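Local coordinates for aggregative adherence fimbrial subunit AggA (Escherichia coli O104:H4 str. C227-11, PDB 4PH8), which forms the major subunit of aggregative adherence fimbriae type I, the filaments that mediate bacterial adhesion and probably bind host fibronectin, at residues A[12-17]-A[44-49]; A[54-57]-A[61-64]; A[66-69]-A[73-76]; A[87-90]-A[95-98]; A[97-102]-A[106-111]. All coordinates share one frame; numbering follows the deposited sequence.

Contact 1. Residues A[12-17]-A[44-49]; sequences NDCPVT and DQCIKA
The 2.8 Å bond from Lys-48 NZ to Gln-45 OE1 braces one turn of the short helix that Cys-46 ties covalently to Cys-14 in the N-terminal loop. The ammonium approaches OE1 in the amide plane, on a lone pair, with a C=O...N angle of 141°, and the bond spans three residues on the outer side of the helix. The same turn holds the i to i+4 backbone bonds from Lys-48 N to Asp-44 O and from Ala-49 N to Gln-45 O.

Across to the loop the main link is the disulfide, SG of Cys-14 to SG of Cys-46 at 2.0 Å. Its C-S-S-C torsion of -95° gives a left-handed bridge. Both sulfurs lie anti to their own carbonyl carbon (chi1 -63° at Cys-14). With the torsions taken together, the CA atoms of Cys-14 and Cys-46 stand 5.9 Å apart. Pro-15 adds a marginal apolar touch, its CD 4.3 Å from SG of Cys-46. The bridge is buried: Cys-14 also packs on Val-134 and Phe-136 of strand 124-138.

Further bonds hold the surrounding loop and the start of the helix. Cys-46 N is hydrogen-bonded to Ser-43 OG, Pro-15 O to Thr-42 OG1, and Asp-44 forms a salt bridge with Lys-106. The covalent link thus closes the chain from the loop before strand 17-20 to the helix after strand 34-41, and resembles the disulfide near one end of the beta sandwich found in many pilins of the chaperone-usher family.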
# COMPACT_ATOMS: atom_id res chain seq x y z
N ASN A 12 -13.23 -3.13 20.83
CA ASN A 12 -12.47 -1.94 20.42
C ASN A 12 -12.09 -2.08 18.97
O ASN A 12 -11.59 -3.14 18.54
CB ASN A 12 -11.23 -1.74 21.28
CG ASN A 12 -11.54 -1.32 22.70
OD1 ASN A 12 -10.85 -1.71 23.61
ND2 ASN A 12 -12.56 -0.49 22.89
N ASP A 13 -12.33 -1.04 18.20
CA ASP A 13 -12.13 -1.12 16.78
C ASP A 13 -10.67 -1.41 16.47
O ASP A 13 -9.75 -0.96 17.16
CB ASP A 13 -12.57 0.14 16.09
CG ASP A 13 -14.07 0.33 16.11
OD1 ASP A 13 -14.82 -0.65 16.37
OD2 ASP A 13 -14.48 1.50 15.89
N CYS A 14 -10.47 -2.21 15.45
CA CYS A 14 -9.14 -2.67 15.10
C CYS A 14 -8.31 -1.52 14.60
O CYS A 14 -8.80 -0.70 13.84
CB CYS A 14 -9.25 -3.75 14.02
SG CYS A 14 -10.13 -5.17 14.66
N PRO A 15 -7.06 -1.43 15.05
CA PRO A 15 -6.19 -0.43 14.43
C PRO A 15 -5.78 -0.86 13.03
O PRO A 15 -5.75 -2.06 12.73
CB PRO A 15 -4.96 -0.44 15.33
CG PRO A 15 -4.97 -1.76 15.99
CD PRO A 15 -6.38 -2.22 16.08
N VAL A 16 -5.48 0.12 12.20
CA VAL A 16 -4.85 -0.14 10.90
C VAL A 16 -3.47 0.50 10.96
O VAL A 16 -3.34 1.70 11.06
CB VAL A 16 -5.70 0.30 9.69
CG1 VAL A 16 -6.28 1.68 9.87
CG2 VAL A 16 -4.91 0.19 8.39
N THR A 17 -2.46 -0.35 10.94
CA THR A 17 -1.09 0.03 11.21
C THR A 17 -0.30 -0.17 9.92
O THR A 17 -0.04 -1.29 9.52
CB THR A 17 -0.52 -0.84 12.34
OG1 THR A 17 -1.41 -0.79 13.48
CG2 THR A 17 0.85 -0.37 12.76
N ASP A 44 -3.04 -7.95 17.82
CA ASP A 44 -3.12 -9.40 18.01
C ASP A 44 -4.56 -9.86 18.24
O ASP A 44 -4.98 -10.86 17.69
CB ASP A 44 -2.25 -9.85 19.17
CG ASP A 44 -0.76 -9.80 18.85
OD1 ASP A 44 -0.37 -9.63 17.67
OD2 ASP A 44 0.04 -9.95 19.80
N GLN A 45 -5.33 -9.10 19.01
CA GLN A 45 -6.73 -9.47 19.23
C GLN A 45 -7.55 -9.43 17.95
O GLN A 45 -8.36 -10.31 17.70
CB GLN A 45 -7.37 -8.62 20.33
CG GLN A 45 -6.90 -8.99 21.73
CD GLN A 45 -7.02 -10.48 22.02
OE1 GLN A 45 -6.02 -11.20 22.02
NE2 GLN A 45 -8.24 -10.95 22.27
N CYS A 46 -7.30 -8.44 17.10
CA CYS A 46 -8.01 -8.37 15.83
C CYS A 46 -7.62 -9.49 14.87
O CYS A 46 -8.47 -9.96 14.09
CB CYS A 46 -7.81 -7.01 15.18
SG CYS A 46 -8.76 -5.77 16.06
N ILE A 47 -6.37 -9.93 14.94
CA ILE A 47 -5.93 -11.07 14.13
C ILE A 47 -6.64 -12.34 14.61
O ILE A 47 -7.11 -13.14 13.81
CB ILE A 47 -4.39 -11.20 14.14
CG1 ILE A 47 -3.80 -10.01 13.39
CG2 ILE A 47 -3.96 -12.48 13.45
CD1 ILE A 47 -2.31 -9.85 13.53
N LYS A 48 -6.74 -12.51 15.91
CA LYS A 48 -7.43 -13.66 16.47
C LYS A 48 -8.90 -13.65 16.05
O LYS A 48 -9.50 -14.70 15.87
CB LYS A 48 -7.34 -13.66 17.98
CG LYS A 48 -5.96 -13.97 18.52
CD LYS A 48 -6.08 -14.28 19.99
CE LYS A 48 -4.90 -13.83 20.81
NZ LYS A 48 -5.29 -13.85 22.25
N ALA A 49 -9.45 -12.45 15.90
CA ALA A 49 -10.86 -12.28 15.56
C ALA A 49 -11.17 -12.49 14.07
O ALA A 49 -12.34 -12.63 13.70
CB ALA A 49 -11.33 -10.91 16.00

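Contact 2. Residues A[54-57]-A[61-64]; sequences WLWG and ANKW
Gly-57 N donates to Asn-62 O at 3.0 Å, closing the short loop that interrupts strand 52-68. The N-H comes from above the carbonyl plane, 40° out of it, so no lone pair is met squarely. Without a side chain, Gly-57 lies close against the returning backbone: its CA is 3.4 Å from Lys-63 O in a CA-H...O contact. The same Asn-62 O lies in plane at the edge of the Trp-64 indole.

Two side-chain pairs flank this backbone closure. Asn-62 runs alongside Trp-56, pointing the same way, with OD1 3.7 Å from Trp-56 CD1 and the amide turned 76° to the indole. Leu-55 and Trp-64 instead meet at about a right angle, CD2 of Leu-55 being 4.0 Å from CZ2 of Trp-64; CG of Leu-55 lies anti to the backbone N (chi1 -166°), which carries the branch to that ring.

In the next shell Asp-94 OD2 receives Asn-62 ND2, while His-131 stacks on Trp-56 and Lys-96 makes a cation-pi contact with it. Trp-64 and Leu-55 both pack on Ala-110 inside the sandwich. A single tilted backbone bond, assisted by a CA-H...O contact, therefore closes the loop, and apolar packing of Leu-55 on Trp-64 supplements it.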
# COMPACT_ATOMS: atom_id res chain seq x y z
N TRP A 54 -6.18 -4.34 4.06
CA TRP A 54 -6.25 -3.89 2.69
C TRP A 54 -5.20 -2.83 2.44
O TRP A 54 -4.81 -2.10 3.35
CB TRP A 54 -7.60 -3.24 2.41
CG TRP A 54 -8.76 -4.15 2.54
CD1 TRP A 54 -9.38 -4.53 3.70
CD2 TRP A 54 -9.47 -4.79 1.48
NE1 TRP A 54 -10.44 -5.37 3.42
CE2 TRP A 54 -10.51 -5.55 2.06
CE3 TRP A 54 -9.32 -4.79 0.09
CZ2 TRP A 54 -11.39 -6.31 1.30
CZ3 TRP A 54 -10.20 -5.55 -0.67
CH2 TRP A 54 -11.23 -6.30 -0.06
N LEU A 55 -4.79 -2.76 1.18
CA LEU A 55 -3.87 -1.77 0.69
C LEU A 55 -4.28 -1.42 -0.72
O LEU A 55 -4.60 -2.30 -1.52
CB LEU A 55 -2.47 -2.37 0.72
CG LEU A 55 -1.23 -1.55 0.56
CD1 LEU A 55 -1.19 -0.36 1.51
CD2 LEU A 55 -0.04 -2.46 0.82
N TRP A 56 -4.27 -0.13 -1.04
CA TRP A 56 -4.60 0.30 -2.39
C TRP A 56 -4.04 1.67 -2.68
O TRP A 56 -3.75 2.44 -1.78
CB TRP A 56 -6.12 0.25 -2.67
CG TRP A 56 -7.01 1.25 -1.94
CD1 TRP A 56 -7.52 2.41 -2.45
CD2 TRP A 56 -7.54 1.14 -0.60
NE1 TRP A 56 -8.31 3.04 -1.52
CE2 TRP A 56 -8.35 2.27 -0.38
CE3 TRP A 56 -7.41 0.20 0.42
CZ2 TRP A 56 -9.01 2.50 0.83
CZ3 TRP A 56 -8.07 0.42 1.62
CH2 TRP A 56 -8.86 1.57 1.81
N GLY A 57 -3.91 1.96 -3.97
CA GLY A 57 -3.44 3.24 -4.47
C GLY A 57 -4.57 4.06 -5.05
O GLY A 57 -5.75 3.69 -4.96
N ALA A 61 -7.75 1.28 -11.43
CA ALA A 61 -7.74 -0.07 -10.88
C ALA A 61 -6.95 -0.13 -9.56
O ALA A 61 -6.44 -1.17 -9.23
CB ALA A 61 -7.16 -1.06 -11.88
N ASN A 62 -6.93 0.98 -8.84
CA ASN A 62 -6.25 1.11 -7.54
C ASN A 62 -4.74 0.89 -7.61
O ASN A 62 -4.10 0.58 -6.60
CB ASN A 62 -6.93 0.22 -6.52
CG ASN A 62 -8.36 0.64 -6.27
OD1 ASN A 62 -8.63 1.79 -5.90
ND2 ASN A 62 -9.29 -0.26 -6.49
N LYS A 63 -4.17 1.13 -8.79
CA LYS A 63 -2.72 1.07 -8.95
C LYS A 63 -2.07 2.24 -8.19
O LYS A 63 -2.71 3.21 -7.83
CB LYS A 63 -2.32 1.03 -10.43
CG LYS A 63 -2.64 -0.31 -11.05
CD LYS A 63 -2.29 -0.43 -12.53
CE LYS A 63 -2.91 -1.70 -13.10
NZ LYS A 63 -2.70 -1.86 -14.56
N TRP A 64 -0.79 2.09 -7.89
CA TRP A 64 -0.10 3.09 -7.08
C TRP A 64 0.45 4.17 -7.99
O TRP A 64 1.01 3.85 -9.02
CB TRP A 64 1.03 2.40 -6.32
CG TRP A 64 0.60 1.31 -5.37
CD1 TRP A 64 -0.62 0.70 -5.29
CD2 TRP A 64 1.42 0.68 -4.38
NE1 TRP A 64 -0.62 -0.27 -4.30
CE2 TRP A 64 0.62 -0.29 -3.73
CE3 TRP A 64 2.74 0.85 -3.97
CZ2 TRP A 64 1.12 -1.09 -2.70
CZ3 TRP A 64 3.23 0.06 -2.94
CH2 TRP A 64 2.41 -0.91 -2.32

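Contact 3. Residues A[66-69]-A[73-76]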
# COMPACT_ATOMS: atom_id res chain seq x y z
N LEU A 66 2.95 7.39 -8.49
CA LEU A 66 4.03 8.27 -8.09
C LEU A 66 3.87 9.57 -8.88
O LEU A 66 4.08 9.59 -10.10
CB LEU A 66 5.38 7.61 -8.37
CG LEU A 66 6.62 8.31 -7.79
CD1 LEU A 66 6.64 8.31 -6.27
CD2 LEU A 66 7.89 7.66 -8.31
N GLN A 67 3.52 10.64 -8.16
CA GLN A 67 2.97 11.87 -8.76
C GLN A 67 3.88 13.07 -8.52
O GLN A 67 4.24 13.37 -7.39
CB GLN A 67 1.59 12.13 -8.12
CG GLN A 67 0.93 13.45 -8.49
CD GLN A 67 0.40 13.46 -9.91
OE1 GLN A 67 -0.51 12.69 -10.24
NE2 GLN A 67 0.97 14.31 -10.76
N HIS A 68 4.23 13.78 -9.61
CA HIS A 68 5.08 14.96 -9.51
C HIS A 68 4.30 16.07 -8.82
O HIS A 68 3.11 16.26 -9.08
CB HIS A 68 5.56 15.41 -10.90
CG HIS A 68 6.76 16.31 -10.85
ND1 HIS A 68 6.66 17.68 -10.75
CD2 HIS A 68 8.09 16.04 -10.90
CE1 HIS A 68 7.87 18.22 -10.72
NE2 HIS A 68 8.76 17.24 -10.82
N ALA A 69 4.96 16.79 -7.92
CA ALA A 69 4.30 17.80 -7.09
C ALA A 69 3.79 18.99 -7.91
O ALA A 69 2.70 19.53 -7.66
CB ALA A 69 5.24 18.28 -6.00
N LYS A 73 0.30 16.09 -15.06
CA LYS A 73 0.41 15.02 -16.05
C LYS A 73 1.64 14.12 -15.86
O LYS A 73 1.68 13.02 -16.41
CB LYS A 73 0.42 15.61 -17.48
N GLN A 74 2.62 14.58 -15.08
CA GLN A 74 3.83 13.80 -14.84
C GLN A 74 3.62 12.84 -13.66
O GLN A 74 3.58 13.26 -12.50
CB GLN A 74 5.01 14.71 -14.54
CG GLN A 74 6.31 14.04 -14.15
CD GLN A 74 6.78 13.01 -15.16
OE1 GLN A 74 6.82 13.29 -16.35
NE2 GLN A 74 7.13 11.82 -14.67
N LYS A 75 3.50 11.56 -13.97
CA LYS A 75 3.20 10.57 -12.95
C LYS A 75 3.50 9.19 -13.49
O LYS A 75 3.53 8.99 -14.70
CB LYS A 75 1.73 10.67 -12.54
CG LYS A 75 0.73 10.53 -13.68
CD LYS A 75 -0.70 10.43 -13.18
CE LYS A 75 -1.46 11.74 -13.31
NZ LYS A 75 -2.92 11.54 -13.06
N TYR A 76 3.71 8.23 -12.60
CA TYR A 76 3.82 6.84 -13.04
C TYR A 76 2.86 5.99 -12.26
O TYR A 76 2.81 6.05 -11.04
CB TYR A 76 5.26 6.33 -12.96
CG TYR A 76 6.12 6.90 -14.06
CD1 TYR A 76 5.76 6.75 -15.41
CD2 TYR A 76 7.27 7.63 -13.77
CE1 TYR A 76 6.53 7.30 -16.43
CE2 TYR A 76 8.04 8.17 -14.77
CZ TYR A 76 7.68 8.01 -16.10
OH TYR A 76 8.47 8.56 -17.10
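Leu-66 and Tyr-76 form the hydrogen-bonded antiparallel pair of a beta hairpin, strand 52-68 turning back into strand 75-82. Leu-66 N reaches Tyr-76 O at 2.9 Å, and Tyr-76 N returns to Leu-66 O at 2.9 Å. Nearer the turn, His-68 N donates to Gln-74 O at 3.0 Å. Leu-66 O also receives a CA-H...O contact from Lys-75.

Gln-67 and Lys-75, the non-hydrogen-bonded pair between these rungs, share the opposite face and run side by side. Gln-67 NE2 is satisfied by Ala-72 O in the turn, with a weak further bond to His-68 O; Gln-74 O, though near, is at too poor an angle to count. The amide oxygen OE1 of Gln-67 lies 3.4 Å from Lys-75 CE, against the aliphatic methylene next to the ammonium, whose charge would probably make the approach more favourable.

His-68 is used at both nitrogens. NE2 pairs with Pro-123 O and ND1 with Lys-70 N, more weakly with Val-71 N. This pattern fits a neutral ring with its proton on NE2. Tyr-126 meets the same imidazole edge-to-face. Tyr-76 OH is bound to Val-120 O, so His-68 NE2 and the Tyr-76 hydroxyl both bind carbonyls of the loop before strand 124-138.

Gln-74 extends anti to its own nitrogen (chi1 175°), which sets its CG 3.6 Å from His-68 CB; the later bend at chi2 turns the amide, whose plane stands 84° from that of the imidazole.

Contact 4. Residues A[87-90]-A[95-98]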
# COMPACT_ATOMS: atom_id res chain seq x y z
N ASP A 87 -3.93 -11.36 -1.72
CA ASP A 87 -4.62 -11.51 -3.00
C ASP A 87 -4.99 -10.15 -3.55
O ASP A 87 -5.15 -9.19 -2.80
CB ASP A 87 -5.91 -12.32 -2.80
CG ASP A 87 -5.67 -13.78 -2.70
OD1 ASP A 87 -5.53 -14.43 -3.75
OD2 ASP A 87 -5.68 -14.30 -1.57
N PHE A 88 -5.17 -10.10 -4.86
CA PHE A 88 -5.76 -8.96 -5.54
C PHE A 88 -7.26 -9.19 -5.67
O PHE A 88 -7.70 -10.32 -5.84
CB PHE A 88 -5.18 -8.84 -6.95
CG PHE A 88 -3.72 -8.57 -6.98
CD1 PHE A 88 -3.24 -7.31 -6.65
CD2 PHE A 88 -2.82 -9.56 -7.32
CE1 PHE A 88 -1.89 -7.05 -6.68
CE2 PHE A 88 -1.46 -9.30 -7.34
CZ PHE A 88 -1.00 -8.05 -7.04
N VAL A 89 -8.01 -8.10 -5.59
CA VAL A 89 -9.45 -8.12 -5.81
C VAL A 89 -9.79 -8.72 -7.18
O VAL A 89 -9.13 -8.43 -8.19
CB VAL A 89 -10.03 -6.69 -5.68
CG1 VAL A 89 -11.45 -6.62 -6.21
CG2 VAL A 89 -10.00 -6.25 -4.23
N ASN A 90 -10.79 -9.60 -7.17
CA ASN A 90 -11.35 -10.18 -8.39
C ASN A 90 -10.33 -10.90 -9.29
O ASN A 90 -10.25 -10.66 -10.51
CB ASN A 90 -12.12 -9.10 -9.17
CG ASN A 90 -13.06 -9.68 -10.21
OD1 ASN A 90 -13.05 -9.28 -11.38
ND2 ASN A 90 -13.90 -10.64 -9.80
N ALA A 95 -6.20 -3.93 -8.83
CA ALA A 95 -4.94 -4.00 -8.06
C ALA A 95 -5.13 -3.79 -6.56
O ALA A 95 -4.16 -3.86 -5.82
CB ALA A 95 -3.93 -3.00 -8.59
N LYS A 96 -6.36 -3.54 -6.10
CA LYS A 96 -6.60 -3.45 -4.65
C LYS A 96 -6.21 -4.78 -4.00
O LYS A 96 -6.49 -5.85 -4.54
CB LYS A 96 -8.04 -3.07 -4.36
CG LYS A 96 -8.41 -3.02 -2.89
CD LYS A 96 -9.81 -2.45 -2.68
CE LYS A 96 -9.84 -0.95 -2.85
NZ LYS A 96 -11.25 -0.46 -2.81
N ILE A 97 -5.54 -4.71 -2.86
CA ILE A 97 -4.98 -5.90 -2.22
C ILE A 97 -5.65 -6.15 -0.89
O ILE A 97 -5.90 -5.20 -0.15
CB ILE A 97 -3.49 -5.64 -1.92
CG1 ILE A 97 -2.78 -5.17 -3.19
CG2 ILE A 97 -2.84 -6.88 -1.32
CD1 ILE A 97 -1.54 -4.33 -2.91
N TYR A 98 -5.91 -7.41 -0.57
CA TYR A 98 -6.36 -7.77 0.76
C TYR A 98 -5.61 -8.98 1.27
O TYR A 98 -4.98 -9.72 0.50
CB TYR A 98 -7.87 -8.04 0.79
CG TYR A 98 -8.29 -9.20 -0.08
CD1 TYR A 98 -8.60 -9.00 -1.42
CD2 TYR A 98 -8.38 -10.48 0.44
CE1 TYR A 98 -8.97 -10.06 -2.23
CE2 TYR A 98 -8.74 -11.55 -0.37
CZ TYR A 98 -9.05 -11.33 -1.69
OH TYR A 98 -9.41 -12.39 -2.49
O HOH W 1 -8.10 -15.32 -1.15
O HOH W 2 -9.30 -12.62 -5.87
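Tyr-98 carries Asp-87 CB over one face of its ring, a CH-pi contact 3.9 Å from the centroid and 30° off the normal. The carboxylate beyond is turned only 25° from the ring plane. Trp-54 meets the same tyrosine ring. Phe-88 is approached differently: Ala-95 O lies in plane at its edge, 3.7 Å from Phe-88 CD1, while Ile-97 CG1 comes obliquely to within 4.1 Å of Phe-88 CE1.

The two rings project from opposite faces of a beta hairpin, strand 87-88 against strand 97-100. Asp-87 and Tyr-98 exchange N-H...O bonds in both directions, and Val-89 N continues the pattern to Lys-96 O at 2.9 Å. CG of Tyr-98 sits between its N and carbonyl carbon (chi1 62°), which places the ring over Asp-87 CB.

Val-89 and Lys-96 lie side by side, CG2 of the valine 3.7 Å from CB of the lysine, whose ammonium end leads away from the hairpin partner.

At the solvent side, two waters serve the polar groups. One molecule donates to Asp-87 OD2 at 2.7 Å, another to Phe-88 O at 2.8 Å, and each is also weakly bonded to Tyr-98 OH.

Contact 5. Residues A[97-102]-A[106-111]; sequences IYKKLT and KFLNAS
Apolar contact comes first: Leu-108 CD1 presses on Ile-97 CG2 at 3.6 Å, and Ile-97 CD1 reaches Ala-110 CB at 3.9 Å. The leucine CG is anti to the backbone N (chi1 172°), which sends both methyls to Ile-97. One of them, CD1, also touches Lys-99 CB.

These residues line the interior of an immunoglobulin-like beta sandwich. Strands 97-100 and 108-111 run roughly antiparallel, at 156°, but their axes come no nearer than 8.0 Å, so side chains and not paired backbones fill the gap. Val-53 and Leu-55 of strand 52-68 join the same packing.

Methyl-to-carbonyl packing occurs nearer the loop, where both methyls of Leu-101 lie against the Lys-106 carbonyl, CD1 being 3.4 Å from Lys-106 O.

Among polar bonds, Lys-99 NZ donates to Phe-107 O at 2.7 Å, tilted 18° from the carbonyl plane. Its fully extended chain carries the ammonium across the gap, where Asn-105 OD1 and the carboxylate of Asp-83 also hold it. Three acceptors therefore grip the ammonium of this buried lysine, and the negative charge of Asp-83, outside both segments, would help keep it protonated. Lys-106 points elsewhere, its CG 3.3 Å from Thr-102 O and its NZ at Asp-44.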
# COMPACT_ATOMS: atom_id res chain seq x y z
N ILE A 97 -5.54 -4.71 -2.86
CA ILE A 97 -4.98 -5.90 -2.22
C ILE A 97 -5.65 -6.15 -0.89
O ILE A 97 -5.90 -5.20 -0.15
CB ILE A 97 -3.49 -5.64 -1.92
CG1 ILE A 97 -2.78 -5.17 -3.19
CG2 ILE A 97 -2.84 -6.88 -1.32
CD1 ILE A 97 -1.54 -4.33 -2.91
N TYR A 98 -5.91 -7.41 -0.57
CA TYR A 98 -6.36 -7.77 0.76
C TYR A 98 -5.61 -8.98 1.27
O TYR A 98 -4.98 -9.72 0.50
CB TYR A 98 -7.87 -8.04 0.79
CG TYR A 98 -8.29 -9.20 -0.08
CD1 TYR A 98 -8.60 -9.00 -1.42
CD2 TYR A 98 -8.38 -10.48 0.44
CE1 TYR A 98 -8.97 -10.06 -2.23
CE2 TYR A 98 -8.74 -11.55 -0.37
CZ TYR A 98 -9.05 -11.33 -1.69
OH TYR A 98 -9.41 -12.39 -2.49
N LYS A 99 -5.70 -9.18 2.57
CA LYS A 99 -5.15 -10.37 3.20
C LYS A 99 -5.84 -10.64 4.51
O LYS A 99 -5.93 -9.75 5.34
CB LYS A 99 -3.67 -10.19 3.45
CG LYS A 99 -2.99 -11.42 4.02
CD LYS A 99 -1.48 -11.19 4.07
CE LYS A 99 -0.73 -12.39 4.64
NZ LYS A 99 0.75 -12.25 4.51
N LYS A 100 -6.31 -11.87 4.68
CA LYS A 100 -6.82 -12.33 5.96
C LYS A 100 -5.61 -12.72 6.80
O LYS A 100 -4.90 -13.67 6.49
CB LYS A 100 -7.78 -13.52 5.74
CG LYS A 100 -8.09 -14.36 6.97
CD LYS A 100 -8.84 -13.58 8.04
CE LYS A 100 -9.80 -14.49 8.81
NZ LYS A 100 -11.17 -14.48 8.24
N LEU A 101 -5.36 -11.96 7.84
CA LEU A 101 -4.20 -12.18 8.69
C LEU A 101 -4.43 -13.36 9.63
O LEU A 101 -5.57 -13.69 9.96
CB LEU A 101 -3.91 -10.92 9.50
CG LEU A 101 -3.60 -9.67 8.66
CD1 LEU A 101 -3.34 -8.51 9.61
CD2 LEU A 101 -2.42 -9.89 7.72
N THR A 102 -3.34 -14.00 10.04
CA THR A 102 -3.36 -15.06 11.03
C THR A 102 -2.21 -14.87 12.01
O THR A 102 -1.29 -14.07 11.77
CB THR A 102 -3.23 -16.45 10.38
OG1 THR A 102 -1.96 -16.56 9.73
CG2 THR A 102 -4.37 -16.69 9.38
N LYS A 106 1.19 -12.24 10.07
CA LYS A 106 0.53 -11.06 10.65
C LYS A 106 0.60 -9.78 9.82
O LYS A 106 0.01 -8.77 10.18
CB LYS A 106 1.11 -10.78 12.03
CG LYS A 106 0.87 -11.87 13.07
CD LYS A 106 1.25 -11.30 14.43
CE LYS A 106 1.04 -12.26 15.59
NZ LYS A 106 1.44 -11.55 16.83
N PHE A 107 1.32 -9.84 8.69
CA PHE A 107 1.52 -8.65 7.86
C PHE A 107 1.10 -8.90 6.43
O PHE A 107 1.32 -9.98 5.89
CB PHE A 107 3.00 -8.23 7.87
CG PHE A 107 3.49 -7.85 9.22
CD1 PHE A 107 3.36 -6.55 9.67
CD2 PHE A 107 4.08 -8.79 10.07
CE1 PHE A 107 3.82 -6.17 10.92
CE2 PHE A 107 4.53 -8.42 11.32
CZ PHE A 107 4.40 -7.11 11.74
N LEU A 108 0.49 -7.86 5.85
CA LEU A 108 0.36 -7.71 4.41
C LEU A 108 1.52 -6.86 3.93
O LEU A 108 1.71 -5.74 4.41
CB LEU A 108 -0.94 -7.01 4.08
CG LEU A 108 -1.20 -6.59 2.63
CD1 LEU A 108 -1.02 -7.75 1.69
CD2 LEU A 108 -2.61 -6.03 2.52
N ASN A 109 2.31 -7.39 3.00
CA ASN A 109 3.43 -6.66 2.41
C ASN A 109 3.20 -6.53 0.91
O ASN A 109 2.75 -7.48 0.24
CB ASN A 109 4.77 -7.37 2.69
CG ASN A 109 5.34 -7.07 4.08
OD1 ASN A 109 5.85 -5.98 4.30
ND2 ASN A 109 5.25 -8.03 5.00
N ALA A 110 3.49 -5.35 0.39
CA ALA A 110 3.40 -5.06 -1.04
C ALA A 110 4.48 -4.07 -1.43
O ALA A 110 4.93 -3.24 -0.62
CB ALA A 110 2.04 -4.52 -1.41
N SER A 111 4.86 -4.16 -2.70
CA SER A 111 5.86 -3.26 -3.25
C SER A 111 5.62 -2.88 -4.72
O SER A 111 4.88 -3.54 -5.44
CB SER A 111 7.24 -3.88 -3.11
OG SER A 111 7.39 -4.99 -3.96

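Contact 2 lies nearest the chain's centre, about 6 Å from it, with contacts 4 and 5 close by around strands 52-68 and 97-100. Contacts 4 and 5 share Ile-97 and Tyr-98, and Leu-55 O probably bonds Ile-97 N, joining contact 2 to both. Contacts 1 and 3 sit on opposite sides of the centre, their own centres 34 Å apart. Contact 1 is a buried covalent bridge although 18 Å out. Contacts 3 and 4 are regular hairpin bonding and include exposed residues, with weakly held water at Tyr-98 OH in contact 4. Contact 2 is a loop closure at a buried glycine; contact 5 is mainly aliphatic core around an enclosed lysine, and its outer end meets contact 1.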